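Local coordinates for putative cell surface protein (Streptococcus pyogenes, PDB 4OFQ) that is a streptococcal surface adhesin of the antigen I/II family, whose C-terminal domain probably presents the adhesive part of the protein away from the cell wall, at residues A[228-240]-A[299-312]. Sequence-based numbering, arbitrary orientation.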
ATOM      1  N   THR A 228       0.861  -3.489 -13.687  1.00 14.45           N
ATOM      2  CA  THR A 228       0.578  -2.144 -14.164  1.00 15.36           C
ATOM      3  C   THR A 228      -0.634  -1.603 -13.424  1.00 16.08           C
ATOM      4  O   THR A 228      -1.294  -2.341 -12.691  1.00 16.01           O
ATOM      5  CB  THR A 228       0.318  -2.099 -15.684  1.00 21.93           C
ATOM      6  OG1 THR A 228      -0.820  -2.907 -15.997  1.00 20.44           O
ATOM      7  CG2 THR A 228       1.521  -2.622 -16.446  1.00 18.66           C
ATOM      8  N   ASN A 229      -0.912  -0.318 -13.624  1.00 16.92           N
ATOM      9  CA  ASN A 229      -1.967   0.379 -12.888  1.00 35.65           C
ATOM     10  C   ASN A 229      -1.739   0.315 -11.370  1.00 33.84           C
ATOM     11  O   ASN A 229      -2.663   0.094 -10.579  1.00 28.47           O
ATOM     12  CB  ASN A 229      -3.353  -0.139 -13.284  1.00 37.61           C
ATOM     13  CG  ASN A 229      -4.445   0.903 -13.092  1.00 32.69           C
ATOM     14  OD1 ASN A 229      -5.479   0.623 -12.492  1.00 32.16           O
ATOM     15  ND2 ASN A 229      -4.213   2.112 -13.597  1.00 29.39           N
ATOM     16  N   ARG A 230      -0.481   0.492 -10.987  1.00 26.17           N
ATOM     17  CA  ARG A 230      -0.089   0.554  -9.592  1.00 18.72           C
ATOM     18  C   ARG A 230       0.049   2.027  -9.186  1.00 16.67           C
ATOM     19  O   ARG A 230       0.157   2.912 -10.047  1.00 19.74           O
ATOM     20  CB  ARG A 230       1.236  -0.185  -9.395  1.00 14.27           C
ATOM     21  CG  ARG A 230       2.353   0.379 -10.266  1.00 14.11           C
ATOM     22  CD  ARG A 230       3.637  -0.329  -9.994  1.00 13.08           C
ATOM     23  NE  ARG A 230       4.743   0.187 -10.782  1.00 13.70           N
ATOM     24  CZ  ARG A 230       5.095  -0.288 -11.968  1.00 15.00           C
ATOM     25  NH1 ARG A 230       4.409  -1.290 -12.515  1.00 13.19           N
ATOM     26  NH2 ARG A 230       6.130   0.243 -12.603  1.00 13.30           N
ATOM     27  N   GLY A 231       0.033   2.293  -7.882  1.00 16.36           N
ATOM     28  CA  GLY A 231       0.132   3.654  -7.383  1.00 17.24           C
ATOM     29  C   GLY A 231       1.507   4.039  -6.848  1.00 20.50           C
ATOM     30  O   GLY A 231       1.637   4.973  -6.043  1.00 18.87           O
ATOM     31  N   TYR A 232       2.540   3.344  -7.315  1.00 17.12           N
ATOM     32  CA  TYR A 232       3.886   3.540  -6.790  1.00 15.43           C
ATOM     33  C   TYR A 232       4.942   3.233  -7.843  1.00 17.65           C
ATOM     34  O   TYR A 232       4.704   2.475  -8.784  1.00 14.34           O
ATOM     35  CB  TYR A 232       4.132   2.623  -5.585  1.00 14.82           C
ATOM     36  CG  TYR A 232       3.889   1.161  -5.898  1.00 13.80           C
ATOM     37  CD1 TYR A 232       2.621   0.604  -5.757  1.00 13.97           C
ATOM     38  CD2 TYR A 232       4.921   0.343  -6.342  1.00 12.86           C
ATOM     39  CE1 TYR A 232       2.383  -0.715  -6.049  1.00 13.55           C
ATOM     40  CE2 TYR A 232       4.697  -0.976  -6.632  1.00 19.71           C
ATOM     41  CZ  TYR A 232       3.432  -1.506  -6.487  1.00 12.27           C
ATOM     42  OH  TYR A 232       3.208  -2.824  -6.793  1.00 11.68           O
ATOM     43  N   ASP A 233       6.116   3.810  -7.644  1.00 15.04           N
ATOM     44  CA  ASP A 233       7.294   3.484  -8.443  1.00 19.66           C
ATOM     45  C   ASP A 233       8.182   2.519  -7.674  1.00 15.18           C
ATOM     46  O   ASP A 233       7.947   2.257  -6.494  1.00 16.76           O
ATOM     47  CB  ASP A 233       8.045   4.767  -8.771  1.00 17.73           C
ATOM     48  CG  ASP A 233       7.168   5.760  -9.486  1.00 24.09           C
ATOM     49  OD1 ASP A 233       6.546   5.349 -10.480  1.00 20.76           O
ATOM     50  OD2 ASP A 233       7.057   6.921  -9.034  1.00 25.11           O
ATOM     51  N   LEU A 234       9.208   1.998  -8.334  1.00 13.41           N
ATOM     52  CA  LEU A 234      10.057   0.971  -7.731  1.00 12.69           C
ATOM     53  C   LEU A 234      11.335   1.537  -7.103  1.00 14.49           C
ATOM     54  O   LEU A 234      12.068   2.271  -7.754  1.00 16.17           O
ATOM     55  CB  LEU A 234      10.412  -0.087  -8.772  1.00 18.44           C
ATOM     56  CG  LEU A 234       9.236  -0.969  -9.204  1.00 26.80           C
ATOM     57  CD1 LEU A 234       9.599  -1.873 -10.390  1.00 25.11           C
ATOM     58  CD2 LEU A 234       8.755  -1.792  -8.012  1.00 22.86           C
ATOM     59  N   THR A 235      11.600   1.200  -5.837  1.00 16.06           N
ATOM     60  CA  THR A 235      12.843   1.630  -5.187  1.00 14.06           C
ATOM     61  C   THR A 235      13.722   0.461  -4.712  1.00 16.72           C
ATOM     62  O   THR A 235      14.914   0.635  -4.432  1.00 18.99           O
ATOM     63  CB  THR A 235      12.593   2.620  -4.031  1.00 21.77           C
ATOM     64  OG1 THR A 235      11.667   2.059  -3.097  1.00 26.50           O
ATOM     65  CG2 THR A 235      12.025   3.922  -4.563  1.00 22.44           C
ATOM     66  N   GLU A 236      13.129  -0.724  -4.618  1.00 12.36           N
ATOM     67  CA  GLU A 236      13.871  -1.926  -4.208  1.00 11.79           C
ATOM     68  C   GLU A 236      13.266  -3.179  -4.826  1.00 15.43           C
ATOM     69  O   GLU A 236      12.042  -3.325  -4.862  1.00 11.43           O
ATOM     70  CB  GLU A 236      13.855  -2.073  -2.688  1.00 12.26           C
ATOM     71  CG  GLU A 236      14.497  -3.379  -2.177  1.00 15.53           C
ATOM     72  CD  GLU A 236      14.452  -3.508  -0.668  1.00 20.16           C
ATOM     73  OE1 GLU A 236      13.362  -3.335  -0.082  1.00 13.51           O
ATOM     74  OE2 GLU A 236      15.516  -3.780  -0.064  1.00 18.91           O
ATOM     75  N   TYR A 237      14.133  -4.075  -5.298  1.00 10.22           N
ATOM     76  CA  TYR A 237      13.738  -5.385  -5.833  1.00  9.28           C
ATOM     77  C   TYR A 237      15.001  -6.228  -5.670  1.00 15.84           C
ATOM     78  O   TYR A 237      15.933  -6.171  -6.489  1.00 11.43           O
ATOM     79  CB  TYR A 237      13.314  -5.292  -7.303  1.00 11.07           C
ATOM     80  CG  TYR A 237      12.544  -6.497  -7.856  1.00  9.57           C
ATOM     81  CD1 TYR A 237      13.210  -7.648  -8.306  1.00 11.48           C
ATOM     82  CD2 TYR A 237      11.163  -6.464  -7.966  1.00  9.53           C
ATOM     83  CE1 TYR A 237      12.502  -8.752  -8.829  1.00 13.24           C
ATOM     84  CE2 TYR A 237      10.447  -7.552  -8.479  1.00  7.97           C
ATOM     85  CZ  TYR A 237      11.116  -8.689  -8.909  1.00 10.19           C
ATOM     86  OH  TYR A 237      10.376  -9.738  -9.433  1.00 10.24           O
ATOM     87  N   LYS A 238      15.044  -6.976  -4.578  1.00 10.71           N
ATOM     88  CA  LYS A 238      16.264  -7.646  -4.140  1.00 14.65           C
ATOM     89  C   LYS A 238      15.976  -9.078  -3.715  1.00 14.46           C
ATOM     90  O   LYS A 238      15.043  -9.324  -2.942  1.00 13.31           O
ATOM     91  CB  LYS A 238      16.870  -6.867  -2.965  1.00 13.15           C
ATOM     92  CG  LYS A 238      18.150  -7.480  -2.399  1.00 13.24           C
ATOM     93  CD  LYS A 238      18.820  -6.540  -1.408  1.00 23.73           C
ATOM     94  CE  LYS A 238      18.062  -6.446  -0.104  1.00 25.59           C
ATOM     95  NZ  LYS A 238      18.867  -5.667   0.899  1.00 29.27           N
ATOM     96  N   PHE A 239      16.782 -10.013  -4.219  1.00  9.42           N
ATOM     97  CA  PHE A 239      16.673 -11.414  -3.841  1.00 10.96           C
ATOM     98  C   PHE A 239      17.672 -11.663  -2.724  1.00 10.06           C
ATOM     99  O   PHE A 239      18.841 -11.289  -2.841  1.00 11.46           O
ATOM    100  CB  PHE A 239      17.056 -12.324  -5.012  1.00 11.18           C
ATOM    101  CG  PHE A 239      16.200 -12.171  -6.242  1.00 10.62           C
ATOM    102  CD1 PHE A 239      16.382 -11.101  -7.104  1.00 12.18           C
ATOM    103  CD2 PHE A 239      15.263 -13.142  -6.577  1.00  8.98           C
ATOM    104  CE1 PHE A 239      15.623 -10.970  -8.257  1.00  8.97           C
ATOM    105  CE2 PHE A 239      14.507 -13.024  -7.731  1.00 10.37           C
ATOM    106  CZ  PHE A 239      14.689 -11.925  -8.576  1.00  7.49           C
ATOM    107  N   VAL A 240      17.226 -12.314  -1.649  1.00  9.45           N
ATOM    108  CA  VAL A 240      18.126 -12.713  -0.572  1.00  9.88           C
ATOM    109  C   VAL A 240      18.003 -14.224  -0.309  1.00 13.60           C
ATOM    110  O   VAL A 240      16.902 -14.757  -0.136  1.00  9.24           O
ATOM    111  CB  VAL A 240      17.843 -11.926   0.719  1.00 14.15           C
ATOM    112  CG1 VAL A 240      18.821 -12.336   1.798  1.00 18.85           C
ATOM    113  CG2 VAL A 240      17.950 -10.429   0.458  1.00 13.66           C
ATOM    114  N   LEU A 299      15.858   0.904 -11.484  1.00 19.46           N
ATOM    115  CA  LEU A 299      14.482   0.745 -11.027  1.00 20.15           C
ATOM    116  C   LEU A 299      13.699   2.038 -11.208  1.00 19.78           C
ATOM    117  O   LEU A 299      12.522   2.010 -11.556  1.00 20.03           O
ATOM    118  CB  LEU A 299      14.434   0.307  -9.567  1.00 13.36           C
ATOM    119  CG  LEU A 299      14.965  -1.102  -9.301  1.00 12.51           C
ATOM    120  CD1 LEU A 299      14.949  -1.416  -7.811  1.00 14.02           C
ATOM    121  CD2 LEU A 299      14.176  -2.116 -10.099  1.00 11.64           C
ATOM    122  N   ALA A 300      14.369   3.168 -11.007  1.00 15.87           N
ATOM    123  CA  ALA A 300      13.705   4.464 -11.106  1.00 20.29           C
ATOM    124  C   ALA A 300      13.226   4.793 -12.526  1.00 24.17           C
ATOM    125  O   ALA A 300      12.390   5.684 -12.720  1.00 20.17           O
ATOM    126  CB  ALA A 300      14.607   5.569 -10.565  1.00 21.24           C
ATOM    127  N   LYS A 301      13.749   4.071 -13.513  1.00 23.45           N
ATOM    128  CA  LYS A 301      13.410   4.330 -14.908  1.00 20.84           C
ATOM    129  C   LYS A 301      12.222   3.511 -15.429  1.00 21.54           C
ATOM    130  O   LYS A 301      11.736   3.770 -16.528  1.00 21.34           O
ATOM    131  CB  LYS A 301      14.639   4.104 -15.801  1.00 26.14           C
ATOM    132  CG  LYS A 301      15.797   5.053 -15.500  1.00 24.73           C
ATOM    133  CD  LYS A 301      17.004   4.738 -16.367  1.00 34.94           C
ATOM    134  CE  LYS A 301      18.062   5.827 -16.261  1.00 38.64           C
ATOM    135  NZ  LYS A 301      19.190   5.572 -17.198  1.00 42.71           N
ATOM    136  N   VAL A 302      11.759   2.527 -14.654  1.00 17.04           N
ATOM    137  CA  VAL A 302      10.634   1.696 -15.083  1.00 15.06           C
ATOM    138  C   VAL A 302       9.334   2.486 -14.925  1.00 20.03           C
ATOM    139  O   VAL A 302       9.025   2.959 -13.839  1.00 17.96           O
ATOM    140  CB  VAL A 302      10.570   0.362 -14.289  1.00 16.17           C
ATOM    141  CG1 VAL A 302       9.397  -0.507 -14.761  1.00 14.41           C
ATOM    142  CG2 VAL A 302      11.871  -0.400 -14.442  1.00 14.44           C
ATOM    143  N   VAL A 303       8.578   2.644 -16.006  1.00 21.31           N
ATOM    144  CA  VAL A 303       7.350   3.441 -15.939  1.00 21.46           C
ATOM    145  C   VAL A 303       6.187   2.687 -15.283  1.00 15.96           C
ATOM    146  O   VAL A 303       6.200   1.463 -15.204  1.00 15.65           O
ATOM    147  CB  VAL A 303       6.954   3.993 -17.330  1.00 24.19           C
ATOM    148  CG1 VAL A 303       8.033   4.933 -17.835  1.00 24.20           C
ATOM    149  CG2 VAL A 303       6.726   2.862 -18.324  1.00 18.69           C
ATOM    150  N   ARG A 304       5.182   3.410 -14.796  1.00 16.43           N
ATOM    151  CA  ARG A 304       4.080   2.757 -14.090  1.00 18.19           C
ATOM    152  C   ARG A 304       3.167   1.957 -14.995  1.00 21.16           C
ATOM    153  O   ARG A 304       2.474   1.052 -14.541  1.00 23.21           O
ATOM    154  CB  ARG A 304       3.247   3.772 -13.313  1.00 26.76           C
ATOM    155  CG  ARG A 304       3.682   3.888 -11.900  1.00 27.68           C
ATOM    156  CD  ARG A 304       2.819   4.842 -11.142  1.00 22.71           C
ATOM    157  NE  ARG A 304       3.651   5.630 -10.253  1.00 17.20           N
ATOM    158  CZ  ARG A 304       3.182   6.531  -9.404  1.00 19.17           C
ATOM    159  NH1 ARG A 304       1.871   6.747  -9.316  1.00 20.33           N
ATOM    160  NH2 ARG A 304       4.029   7.206  -8.640  1.00 20.35           N
ATOM    161  N   SER A 305       3.158   2.291 -16.277  1.00 20.29           N
ATOM    162  CA  SER A 305       2.345   1.551 -17.226  1.00 19.35           C
ATOM    163  C   SER A 305       3.033   0.262 -17.671  1.00 23.23           C
ATOM    164  O   SER A 305       2.527  -0.444 -18.551  1.00 24.50           O
ATOM    165  CB  SER A 305       2.035   2.419 -18.442  1.00 26.83           C
ATOM    166  OG  SER A 305       3.228   2.988 -18.934  1.00 26.30           O
ATOM    167  N   SER A 306       4.188  -0.037 -17.075  1.00 20.07           N
ATOM    168  CA  SER A 306       4.927  -1.260 -17.398  1.00 16.22           C
ATOM    169  C   SER A 306       4.988  -2.230 -16.228  1.00 16.52           C
ATOM    170  O   SER A 306       5.191  -1.825 -15.081  1.00 15.12           O
ATOM    171  CB  SER A 306       6.364  -0.938 -17.827  1.00 20.62           C
ATOM    172  OG  SER A 306       7.111  -2.137 -18.049  1.00 19.13           O
ATOM    173  N   GLU A 307       4.820  -3.513 -16.518  1.00 13.99           N
ATOM    174  CA  GLU A 307       5.080  -4.542 -15.510  1.00 14.17           C
ATOM    175  C   GLU A 307       6.576  -4.619 -15.234  1.00 12.19           C
ATOM    176  O   GLU A 307       7.377  -4.116 -16.020  1.00 15.08           O
ATOM    177  CB  GLU A 307       4.590  -5.910 -15.989  1.00 15.38           C
ATOM    178  CG  GLU A 307       3.085  -6.014 -16.151  1.00 23.06           C
ATOM    179  CD  GLU A 307       2.612  -7.451 -16.327  1.00 29.08           C
ATOM    180  OE1 GLU A 307       3.295  -8.216 -17.035  1.00 30.94           O
ATOM    181  OE2 GLU A 307       1.560  -7.813 -15.747  1.00 38.24           O
ATOM    182  N   PHE A 308       6.954  -5.250 -14.125  1.00 11.90           N
ATOM    183  CA  PHE A 308       8.365  -5.526 -13.860  1.00 15.68           C
ATOM    184  C   PHE A 308       8.497  -6.864 -13.159  1.00 18.14           C
ATOM    185  O   PHE A 308       7.791  -7.142 -12.193  1.00 13.26           O
ATOM    186  CB  PHE A 308       9.027  -4.413 -13.022  1.00 13.22           C
ATOM    187  CG  PHE A 308      10.497  -4.655 -12.746  1.00 14.85           C
ATOM    188  CD1 PHE A 308      11.466  -4.293 -13.674  1.00 15.21           C
ATOM    189  CD2 PHE A 308      10.908  -5.270 -11.572  1.00 11.72           C
ATOM    190  CE1 PHE A 308      12.818  -4.524 -13.433  1.00 16.39           C
ATOM    191  CE2 PHE A 308      12.256  -5.513 -11.321  1.00  9.63           C
ATOM    192  CZ  PHE A 308      13.216  -5.129 -12.261  1.00 19.34           C
ATOM    193  N   GLY A 309       9.393  -7.710 -13.651  1.00 11.58           N
ATOM    194  CA  GLY A 309       9.650  -8.962 -12.963  1.00 10.59           C
ATOM    195  C   GLY A 309      10.932  -9.605 -13.453  1.00 10.02           C
ATOM    196  O   GLY A 309      11.330  -9.406 -14.608  1.00 12.85           O
ATOM    197  N   ALA A 310      11.575 -10.370 -12.580  1.00 11.16           N
ATOM    198  CA  ALA A 310      12.783 -11.091 -12.956  1.00 10.59           C
ATOM    199  C   ALA A 310      12.890 -12.378 -12.156  1.00 14.14           C
ATOM    200  O   ALA A 310      12.384 -12.455 -11.027  1.00  9.49           O
ATOM    201  CB  ALA A 310      14.016 -10.218 -12.722  1.00 10.71           C
ATOM    202  N   ASP A 311      13.538 -13.380 -12.752  1.00 13.18           N
ATOM    203  CA  ASP A 311      13.892 -14.613 -12.053  1.00  9.71           C
ATOM    204  C   ASP A 311      15.402 -14.683 -11.926  1.00 13.19           C
ATOM    205  O   ASP A 311      16.134 -14.316 -12.859  1.00  9.73           O
ATOM    206  CB  ASP A 311      13.442 -15.853 -12.827  1.00  8.42           C
ATOM    207  CG  ASP A 311      11.948 -16.070 -12.774  1.00 16.51           C
ATOM    208  OD1 ASP A 311      11.251 -15.330 -12.038  1.00 13.15           O
ATOM    209  OD2 ASP A 311      11.473 -16.977 -13.489  1.00 18.28           O
ATOM    210  N   ALA A 312      15.867 -15.163 -10.775  1.00  9.81           N
ATOM    211  CA  ALA A 312      17.284 -15.431 -10.587  1.00 13.28           C
ATOM    212  C   ALA A 312      17.525 -16.935 -10.628  1.00 13.82           C
ATOM    213  O   ALA A 312      16.726 -17.715 -10.111  1.00 14.35           O
ATOM    214  CB  ALA A 312      17.766 -14.849  -9.269  1.00 13.94           C
TER
HETATM  215  O   HOH W   1      -0.249  -5.839 -15.003  1.00 17.09           O
HETATM  216  O   HOH W   2       7.104   2.869 -11.860  1.00 19.74           O
HETATM  217  O   HOH W   3      -0.408   5.576 -11.023  1.00 40.81           O
HETATM  218  O   HOH W   4       9.979   2.726 -10.888  1.00 19.16           O
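Phe308 drives its ring edge into the face of Tyr237, a T-shaped pair with planes at 87° and Phe308 CE2 over the centre of the tyrosine ring. This is the tight end of the contact, in the core between two antiparallel sheets of a beta sandwich, one containing strand 237-242, the other strand 310-318. CD1 of Leu234 packs on CB of Phe308 at 3.7 Å, and CD1 of Leu299 reaches the backbone at Glu236 and Tyr237. Farther along, Ala312 CB sits over the Phe239 ring in a CH-pi contact.

At the far end of the loops, where Asp233 and Arg304 are partly exposed and Ser305 lies open to solvent, charge and water take over. A kink about the CG-CD bond (chi3 -140°) brings the edge of Arg304 to the carboxylate of Asp233: NE meets OD1 at 2.9 Å and NH2 meets OD2 at 3.1 Å, both from above the carboxylate plane. Asp22 forms a salt bridge with Arg304 NH1 and Lys24 with Asp233 OD2, both from the preceding domain. Buried Arg230, straight from CG to NE, sends NH1 to Ser306 O at 2.7 Å, nearly straight at 165°, while Arg304 CA lies over the rim of one guanidinium face. Water bridges Arg230 O to Arg304 NH1.

Apolar packing thus joins the sheets and the loops leading into them, whereas the ionic network probably holds the loops beside the neighbouring domain, consistent with a restrained interdomain junction.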